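Local structure of UDP-glucose:anthocyanidin 3-O-glucosyltransferase (4REL) at residues L170-P179 with D367-I378; D377-V385 with K410-V418. The protein belongs to the UDP-glycosyltransferase family and has the GT-B fold, two Rossmann-like domains that face each other across a cleft. All coordinates share one frame; numbering follows the deposited sequence.

Both contacts involve helix 368-378 or the turn that leaves it, and their centres lie about 14 Å apart on the same side of the chain's centre. Contact 1 brings the loop 170-179, which follows helix 148-157, onto this helix across 188 residues of sequence, and so links the N-terminal half of the chain to the C-terminal one. Contact 2 comes later: the turn, with edge strand 382-384 of the six-stranded parallel sheet, packs on helix 409-425. D377 and I378 lie in both ranges, but only in contact 1 do they touch the partner segment. Helix 368-378 and its turn thus connect the interdomain surface beside the KMP pocket with helix 409-425.

Contact 1: L170-P179 with D367-I378; sequences LSKLRVEDVP and DQGIAARVIQDI. With KMP (3,5,7-trihydroxy-2-(4-hydroxyphenyl)-4H-chromen-4-one), chain B.
Two arginines lie face to face here: the guanidinium of R174 stacks on that of R373, centres 3.9 Å apart and planes at 17°, with R373 NH1 over the centre of the R174 group. Carboxylates around the pair probably offset the like charges. D177 takes R373 side-on, R373 NE giving to D177 OD2 (2.7 Å) and R373 NH2 to the syn lone pair of D177 OD1 (3.0 Å), while R373 NH1 reaches one turn onward along its own helix to D377 OD2. The R373 chain leaves with CG opposite the backbone N (chi1 -180°) and then bends at chi2 and chi3, which folds its guanidinium round to D177. D177 OD2 also accepts from the backbone N of R174, on the other face of the carboxylate from R373 NE, so that oxygen is gripped by two donors. E176 OE2 meets R174 NH1 in the guanidinium plane (3.0 Å); OE1 of E176 makes a salt bridge with K388. This salt-bridge network joins a loop of the N-terminal half to helix 368-378 of the C-terminal half, at the domain interface of a GT-B enzyme. One water links K172 O, R174 NE and D377 OD2; another lies between D177 OD1 and G369 O. Next to the charged groups, L173 CD2 lies 3.7 Å from R373 CG and 4.0 Å from I370 CG2, and I370 CD1 reaches D177 O (3.5 Å). At the helix start, P179 and D367 line the KMP pocket; D367 OD2 lies 3.0 Å from KMP O30, and its hydrogen bonds are with V138 N and S141 OG.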
# COMPACT_ATOMS: atom_id res chain seq x y z
N LEU A 170 11.29 -2.79 -16.34
CA LEU A 170 10.52 -1.60 -15.99
C LEU A 170 10.77 -0.45 -16.95
O LEU A 170 10.72 0.72 -16.56
CB LEU A 170 10.80 -1.17 -14.54
CG LEU A 170 10.38 -2.19 -13.47
CD1 LEU A 170 10.80 -1.70 -12.09
CD2 LEU A 170 8.88 -2.44 -13.53
N SER A 171 11.03 -0.78 -18.21
CA SER A 171 11.30 0.24 -19.23
C SER A 171 10.09 1.12 -19.54
O SER A 171 10.22 2.18 -20.15
CB SER A 171 11.84 -0.41 -20.52
OG SER A 171 10.85 -1.21 -21.15
N LYS A 172 8.89 0.70 -19.12
CA LYS A 172 7.72 1.55 -19.30
C LYS A 172 7.67 2.72 -18.31
O LYS A 172 6.96 3.69 -18.54
CB LYS A 172 6.42 0.74 -19.23
CG LYS A 172 6.15 -0.12 -20.46
CD LYS A 172 5.95 0.73 -21.71
CE LYS A 172 5.75 -0.13 -22.95
NZ LYS A 172 5.55 0.70 -24.19
N LEU A 173 8.41 2.62 -17.20
CA LEU A 173 8.44 3.70 -16.22
C LEU A 173 9.10 4.93 -16.83
O LEU A 173 10.04 4.81 -17.63
CB LEU A 173 9.19 3.30 -14.93
CG LEU A 173 8.61 2.16 -14.10
CD1 LEU A 173 9.39 2.01 -12.82
CD2 LEU A 173 7.16 2.47 -13.78
N ARG A 174 8.58 6.11 -16.49
CA ARG A 174 9.10 7.35 -17.04
C ARG A 174 9.61 8.28 -15.94
O ARG A 174 9.24 8.16 -14.77
CB ARG A 174 8.02 8.11 -17.80
CG ARG A 174 7.37 7.34 -18.93
CD ARG A 174 6.24 8.21 -19.42
NE ARG A 174 5.51 7.63 -20.53
CZ ARG A 174 4.52 8.26 -21.15
NH1 ARG A 174 4.16 9.48 -20.75
NH2 ARG A 174 3.89 7.69 -22.16
N VAL A 175 10.44 9.23 -16.36
CA VAL A 175 10.91 10.29 -15.50
C VAL A 175 9.78 10.91 -14.67
O VAL A 175 9.92 11.10 -13.46
CB VAL A 175 11.61 11.37 -16.36
CG1 VAL A 175 11.64 12.71 -15.65
CG2 VAL A 175 13.01 10.91 -16.71
N GLU A 176 8.65 11.19 -15.31
CA GLU A 176 7.54 11.86 -14.63
C GLU A 176 6.86 11.00 -13.55
O GLU A 176 6.09 11.51 -12.73
CB GLU A 176 6.51 12.35 -15.64
CG GLU A 176 5.77 11.23 -16.35
CD GLU A 176 4.84 11.74 -17.43
OE1 GLU A 176 3.90 12.49 -17.11
OE2 GLU A 176 5.06 11.38 -18.61
N ASP A 177 7.16 9.70 -13.54
CA ASP A 177 6.56 8.80 -12.56
C ASP A 177 7.34 8.72 -11.25
O ASP A 177 6.83 8.24 -10.25
CB ASP A 177 6.44 7.39 -13.15
CG ASP A 177 5.68 7.36 -14.46
OD1 ASP A 177 4.72 8.14 -14.63
OD2 ASP A 177 6.05 6.54 -15.33
N VAL A 178 8.60 9.17 -11.28
CA VAL A 178 9.52 8.99 -10.15
C VAL A 178 9.04 9.74 -8.90
O VAL A 178 8.63 10.89 -8.99
CB VAL A 178 10.93 9.46 -10.55
CG1 VAL A 178 11.88 9.42 -9.37
CG2 VAL A 178 11.46 8.61 -11.71
N PRO A 179 9.08 9.08 -7.72
CA PRO A 179 8.72 9.79 -6.49
C PRO A 179 9.56 11.05 -6.30
O PRO A 179 10.79 10.98 -6.39
CB PRO A 179 9.05 8.77 -5.39
CG PRO A 179 8.85 7.44 -6.05
CD PRO A 179 9.37 7.66 -7.47
N ASP A 367 4.95 6.60 -4.19
CA ASP A 367 5.10 5.71 -5.34
C ASP A 367 3.79 5.46 -6.09
O ASP A 367 3.70 4.51 -6.87
CB ASP A 367 5.78 4.38 -4.95
CG ASP A 367 4.95 3.54 -3.97
OD1 ASP A 367 3.84 3.95 -3.58
OD2 ASP A 367 5.42 2.44 -3.61
N GLN A 368 2.79 6.29 -5.85
CA GLN A 368 1.52 6.17 -6.57
C GLN A 368 1.72 6.33 -8.07
O GLN A 368 1.01 5.71 -8.87
CB GLN A 368 0.52 7.19 -6.04
CG GLN A 368 0.08 6.87 -4.61
CD GLN A 368 -0.64 8.01 -3.92
OE1 GLN A 368 -0.94 9.05 -4.52
NE2 GLN A 368 -0.91 7.82 -2.63
N GLY A 369 2.69 7.15 -8.44
CA GLY A 369 3.00 7.35 -9.85
C GLY A 369 3.53 6.11 -10.52
O GLY A 369 3.24 5.84 -11.70
N ILE A 370 4.31 5.32 -9.77
CA ILE A 370 4.81 4.06 -10.28
C ILE A 370 3.64 3.11 -10.50
O ILE A 370 3.56 2.45 -11.54
CB ILE A 370 5.83 3.41 -9.31
CG1 ILE A 370 6.98 4.37 -9.00
CG2 ILE A 370 6.33 2.10 -9.90
CD1 ILE A 370 7.78 4.83 -10.22
N ALA A 371 2.75 3.03 -9.51
CA ALA A 371 1.58 2.18 -9.61
C ALA A 371 0.72 2.56 -10.81
O ALA A 371 0.26 1.68 -11.55
CB ALA A 371 0.76 2.23 -8.32
N ALA A 372 0.50 3.86 -10.99
CA ALA A 372 -0.34 4.34 -12.08
C ALA A 372 0.26 3.92 -13.42
O ALA A 372 -0.45 3.48 -14.32
CB ALA A 372 -0.51 5.86 -12.01
N ARG A 373 1.58 4.06 -13.56
CA ARG A 373 2.26 3.67 -14.80
C ARG A 373 2.16 2.17 -15.05
O ARG A 373 1.95 1.74 -16.18
CB ARG A 373 3.73 4.11 -14.78
CG ARG A 373 4.51 3.73 -16.06
CD ARG A 373 3.99 4.51 -17.28
NE ARG A 373 4.03 5.94 -17.01
CZ ARG A 373 3.33 6.86 -17.66
NH1 ARG A 373 2.53 6.50 -18.66
NH2 ARG A 373 3.43 8.13 -17.32
N VAL A 374 2.35 1.36 -14.00
CA VAL A 374 2.25 -0.09 -14.15
C VAL A 374 0.83 -0.45 -14.59
O VAL A 374 0.62 -1.24 -15.52
CB VAL A 374 2.62 -0.83 -12.84
CG1 VAL A 374 2.30 -2.32 -12.94
CG2 VAL A 374 4.10 -0.63 -12.51
N ILE A 375 -0.15 0.18 -13.96
CA ILE A 375 -1.55 -0.07 -14.29
C ILE A 375 -1.85 0.24 -15.76
O ILE A 375 -2.46 -0.56 -16.47
CB ILE A 375 -2.48 0.74 -13.36
CG1 ILE A 375 -2.55 0.06 -11.98
CG2 ILE A 375 -3.87 0.84 -13.96
CD1 ILE A 375 -3.06 0.97 -10.86
N GLN A 376 -1.41 1.40 -16.23
CA GLN A 376 -1.73 1.79 -17.60
C GLN A 376 -0.89 1.09 -18.66
O GLN A 376 -1.42 0.66 -19.69
CB GLN A 376 -1.57 3.30 -17.78
CG GLN A 376 -2.02 3.78 -19.17
CD GLN A 376 -1.80 5.26 -19.39
OE1 GLN A 376 -2.65 6.09 -19.06
NE2 GLN A 376 -0.63 5.60 -19.95
N ASP A 377 0.42 0.99 -18.44
CA ASP A 377 1.33 0.62 -19.54
C ASP A 377 1.91 -0.79 -19.46
O ASP A 377 2.43 -1.31 -20.45
CB ASP A 377 2.47 1.64 -19.66
CG ASP A 377 1.99 2.97 -20.23
OD1 ASP A 377 0.80 3.07 -20.58
OD2 ASP A 377 2.81 3.90 -20.32
N ILE A 378 1.80 -1.42 -18.30
CA ILE A 378 2.31 -2.77 -18.14
C ILE A 378 1.16 -3.78 -18.06
O ILE A 378 0.98 -4.59 -18.98
CB ILE A 378 3.26 -2.87 -16.93
CG1 ILE A 378 4.46 -1.96 -17.16
CG2 ILE A 378 3.71 -4.31 -16.71
CD1 ILE A 378 5.48 -2.00 -16.01
C1 KMP B . 7.77 6.60 -1.80
C2 KMP B . 6.95 5.60 -1.29
C3 KMP B . 6.10 5.91 -0.12
C4 KMP B . 6.13 7.27 0.46
C5 KMP B . 6.99 8.20 -0.12
C6 KMP B . 7.79 7.86 -1.22
C9 KMP B . 5.20 4.89 0.46
C10 KMP B . 4.38 5.29 1.63
C11 KMP B . 4.49 6.69 2.15
C14 KMP B . 3.69 7.17 3.32
C15 KMP B . 3.01 6.30 4.16
C16 KMP B . 2.28 6.79 5.24
C17 KMP B . 2.22 8.16 5.47
C18 KMP B . 2.91 9.03 4.64
C19 KMP B . 3.64 8.54 3.57
O12 KMP B . 5.34 7.59 1.54
O13 KMP B . 5.15 3.73 -0.02
O24 KMP B . 1.50 8.63 6.53
O27 KMP B . 3.54 4.36 2.17
O29 KMP B . 8.61 8.82 -1.74
O30 KMP B . 6.93 4.36 -1.83
O HOH W 1 5.58 4.49 -20.65
O HOH W 2 2.67 5.36 -22.48
O HOH W 3 5.54 7.58 -7.93
O HOH W 4 2.55 8.51 -13.07

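Contact 2: D377-V385 with K410-V418; sequences DIWEVGVIV and KIRDNALKV
Polar contacts between the two segments centre on E380, whose positive phi (52°) marks where the chain leaves helical geometry after helix 368-378. Its carbonyl oxygen accepts from N414 ND2 at 3.0 Å, fairly straight at 161° and in the plane of the asparagine amide, though the donor stands tilted from the carbonyl plane. The side chain of E380 makes a salt bridge as well: E380 OE2 meets K410 NZ at 2.8 Å, on the syn side but well out of the carboxylate plane. K410 spans this distance because its chain is extended throughout, with CG opposite the backbone N (chi1 171°).

Apolar packing comes from V381, V383 and I411. V381 puts CG1 against the backbone of helix 409-425 at N414 and A415, and against V418 CG2 (3.7 Å). I411 lies over the start of the strand, with CG2 3.6 Å from G382 N and CD1 3.8 Å from V383 CG1, the side chains of I411 and V383 crossing at about a right angle. Strand 382-384 is the outermost strand of a Rossmann-like parallel sheet and pairs with 359-361, while I402 of helix 392-403 also touches I411.

G382 N is buried beneath I411 with no partner in the model, whereas the carbonyl of E380 is satisfied by N414. Across this contact the polar grip on the turn consists of one hydrogen bond from a neutral amide and one ion pair at the ends of E380 and K410, with hydrocarbon alone covering the strand's first residue from the helix side.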
# COMPACT_ATOMS: atom_id res chain seq x y z
N ASP A 377 0.42 0.99 -18.44
CA ASP A 377 1.33 0.62 -19.54
C ASP A 377 1.91 -0.79 -19.46
O ASP A 377 2.43 -1.31 -20.45
CB ASP A 377 2.47 1.64 -19.66
CG ASP A 377 1.99 2.97 -20.23
OD1 ASP A 377 0.80 3.07 -20.58
OD2 ASP A 377 2.81 3.90 -20.32
N ILE A 378 1.80 -1.42 -18.30
CA ILE A 378 2.31 -2.77 -18.14
C ILE A 378 1.16 -3.78 -18.06
O ILE A 378 0.98 -4.59 -18.98
CB ILE A 378 3.26 -2.87 -16.93
CG1 ILE A 378 4.46 -1.96 -17.16
CG2 ILE A 378 3.71 -4.31 -16.71
CD1 ILE A 378 5.48 -2.00 -16.01
N TRP A 379 0.37 -3.73 -16.99
CA TRP A 379 -0.83 -4.57 -16.88
C TRP A 379 -1.89 -4.19 -17.91
O TRP A 379 -2.68 -5.05 -18.32
CB TRP A 379 -1.44 -4.44 -15.50
CG TRP A 379 -0.55 -4.84 -14.37
CD1 TRP A 379 0.52 -5.69 -14.42
CD2 TRP A 379 -0.65 -4.40 -13.01
NE1 TRP A 379 1.08 -5.81 -13.17
CE2 TRP A 379 0.39 -5.02 -12.29
CE3 TRP A 379 -1.52 -3.54 -12.34
CZ2 TRP A 379 0.58 -4.81 -10.93
CZ3 TRP A 379 -1.33 -3.33 -10.99
CH2 TRP A 379 -0.28 -3.95 -10.30
N GLU A 380 -1.91 -2.92 -18.30
CA GLU A 380 -2.96 -2.35 -19.15
C GLU A 380 -4.37 -2.64 -18.62
O GLU A 380 -5.24 -3.09 -19.38
CB GLU A 380 -2.80 -2.82 -20.60
CG GLU A 380 -1.43 -2.44 -21.18
CD GLU A 380 -1.29 -2.76 -22.66
OE1 GLU A 380 -0.48 -3.65 -22.98
OE2 GLU A 380 -1.96 -2.12 -23.48
N VAL A 381 -4.60 -2.33 -17.35
CA VAL A 381 -5.90 -2.57 -16.71
C VAL A 381 -6.51 -1.25 -16.28
O VAL A 381 -7.38 -1.20 -15.41
CB VAL A 381 -5.82 -3.53 -15.50
CG1 VAL A 381 -5.48 -4.95 -15.96
CG2 VAL A 381 -4.82 -3.05 -14.44
N GLY A 382 -6.04 -0.17 -16.89
CA GLY A 382 -6.56 1.14 -16.55
C GLY A 382 -5.87 2.25 -17.31
O GLY A 382 -5.01 1.99 -18.16
N VAL A 383 -6.25 3.49 -16.99
CA VAL A 383 -5.64 4.67 -17.61
C VAL A 383 -5.28 5.68 -16.53
O VAL A 383 -5.92 5.74 -15.47
CB VAL A 383 -6.55 5.35 -18.66
CG1 VAL A 383 -6.76 4.44 -19.86
CG2 VAL A 383 -7.89 5.74 -18.05
N ILE A 384 -4.24 6.46 -16.78
CA ILE A 384 -4.00 7.63 -15.96
C ILE A 384 -4.96 8.68 -16.50
O ILE A 384 -5.10 8.83 -17.72
CB ILE A 384 -2.55 8.10 -16.08
CG1 ILE A 384 -1.62 7.04 -15.49
CG2 ILE A 384 -2.38 9.47 -15.41
CD1 ILE A 384 -0.12 7.26 -15.78
N VAL A 385 -5.65 9.40 -15.61
CA VAL A 385 -6.75 10.25 -16.03
C VAL A 385 -6.24 11.22 -17.07
O VAL A 385 -5.09 11.67 -17.01
CB VAL A 385 -7.42 10.98 -14.82
CG1 VAL A 385 -6.51 12.08 -14.26
CG2 VAL A 385 -8.78 11.55 -15.23
N LYS A 410 -10.31 -3.64 -24.47
CA LYS A 410 -9.04 -4.28 -24.16
C LYS A 410 -8.73 -4.17 -22.67
O LYS A 410 -8.35 -5.14 -22.02
CB LYS A 410 -7.90 -3.66 -24.97
CG LYS A 410 -6.53 -4.14 -24.53
CD LYS A 410 -5.39 -3.40 -25.24
CE LYS A 410 -4.04 -4.04 -24.91
NZ LYS A 410 -2.91 -3.45 -25.70
N ILE A 411 -8.90 -2.96 -22.13
CA ILE A 411 -8.66 -2.75 -20.70
C ILE A 411 -9.59 -3.58 -19.82
O ILE A 411 -9.16 -4.19 -18.83
CB ILE A 411 -8.77 -1.25 -20.37
CG1 ILE A 411 -7.51 -0.55 -20.86
CG2 ILE A 411 -8.96 -1.04 -18.88
CD1 ILE A 411 -7.65 0.95 -20.97
N ARG A 412 -10.87 -3.61 -20.19
CA ARG A 412 -11.84 -4.42 -19.45
C ARG A 412 -11.48 -5.90 -19.51
O ARG A 412 -11.55 -6.61 -18.50
CB ARG A 412 -13.26 -4.17 -19.97
CG ARG A 412 -13.79 -2.76 -19.63
CD ARG A 412 -15.28 -2.59 -19.94
NE ARG A 412 -15.56 -2.77 -21.37
CZ ARG A 412 -15.53 -1.80 -22.29
NH1 ARG A 412 -15.23 -0.55 -21.96
NH2 ARG A 412 -15.80 -2.10 -23.55
N ASP A 413 -11.08 -6.36 -20.69
CA ASP A 413 -10.70 -7.77 -20.86
C ASP A 413 -9.45 -8.08 -20.05
O ASP A 413 -9.35 -9.15 -19.43
CB ASP A 413 -10.45 -8.09 -22.34
CG ASP A 413 -11.73 -8.19 -23.15
OD1 ASP A 413 -12.83 -8.28 -22.55
OD2 ASP A 413 -11.64 -8.19 -24.40
N ASN A 414 -8.50 -7.16 -20.07
CA ASN A 414 -7.26 -7.35 -19.33
C ASN A 414 -7.51 -7.43 -17.83
O ASN A 414 -6.85 -8.19 -17.13
CB ASN A 414 -6.25 -6.23 -19.63
CG ASN A 414 -5.68 -6.34 -21.03
OD1 ASN A 414 -5.74 -7.40 -21.65
ND2 ASN A 414 -5.10 -5.24 -21.52
N ALA A 415 -8.45 -6.64 -17.34
CA ALA A 415 -8.76 -6.67 -15.91
C ALA A 415 -9.25 -8.06 -15.50
O ALA A 415 -8.89 -8.56 -14.43
CB ALA A 415 -9.81 -5.60 -15.55
N LEU A 416 -10.04 -8.69 -16.36
CA LEU A 416 -10.53 -10.03 -16.06
C LEU A 416 -9.39 -11.04 -16.12
O LEU A 416 -9.33 -11.95 -15.30
CB LEU A 416 -11.68 -10.44 -17.00
CG LEU A 416 -12.09 -11.91 -16.83
CD1 LEU A 416 -12.59 -12.18 -15.41
CD2 LEU A 416 -13.13 -12.36 -17.86
N LYS A 417 -8.49 -10.89 -17.09
CA LYS A 417 -7.34 -11.79 -17.17
C LYS A 417 -6.45 -11.69 -15.95
O LYS A 417 -5.92 -12.69 -15.46
CB LYS A 417 -6.52 -11.53 -18.43
CG LYS A 417 -7.28 -11.76 -19.72
CD LYS A 417 -6.37 -11.59 -20.92
CE LYS A 417 -7.15 -11.65 -22.22
NZ LYS A 417 -6.28 -11.37 -23.40
N VAL A 418 -6.25 -10.47 -15.47
CA VAL A 418 -5.40 -10.27 -14.31
C VAL A 418 -6.06 -10.85 -13.06
O VAL A 418 -5.38 -11.44 -12.21
CB VAL A 418 -5.05 -8.78 -14.13
CG1 VAL A 418 -4.47 -8.52 -12.75
CG2 VAL A 418 -4.06 -8.34 -15.22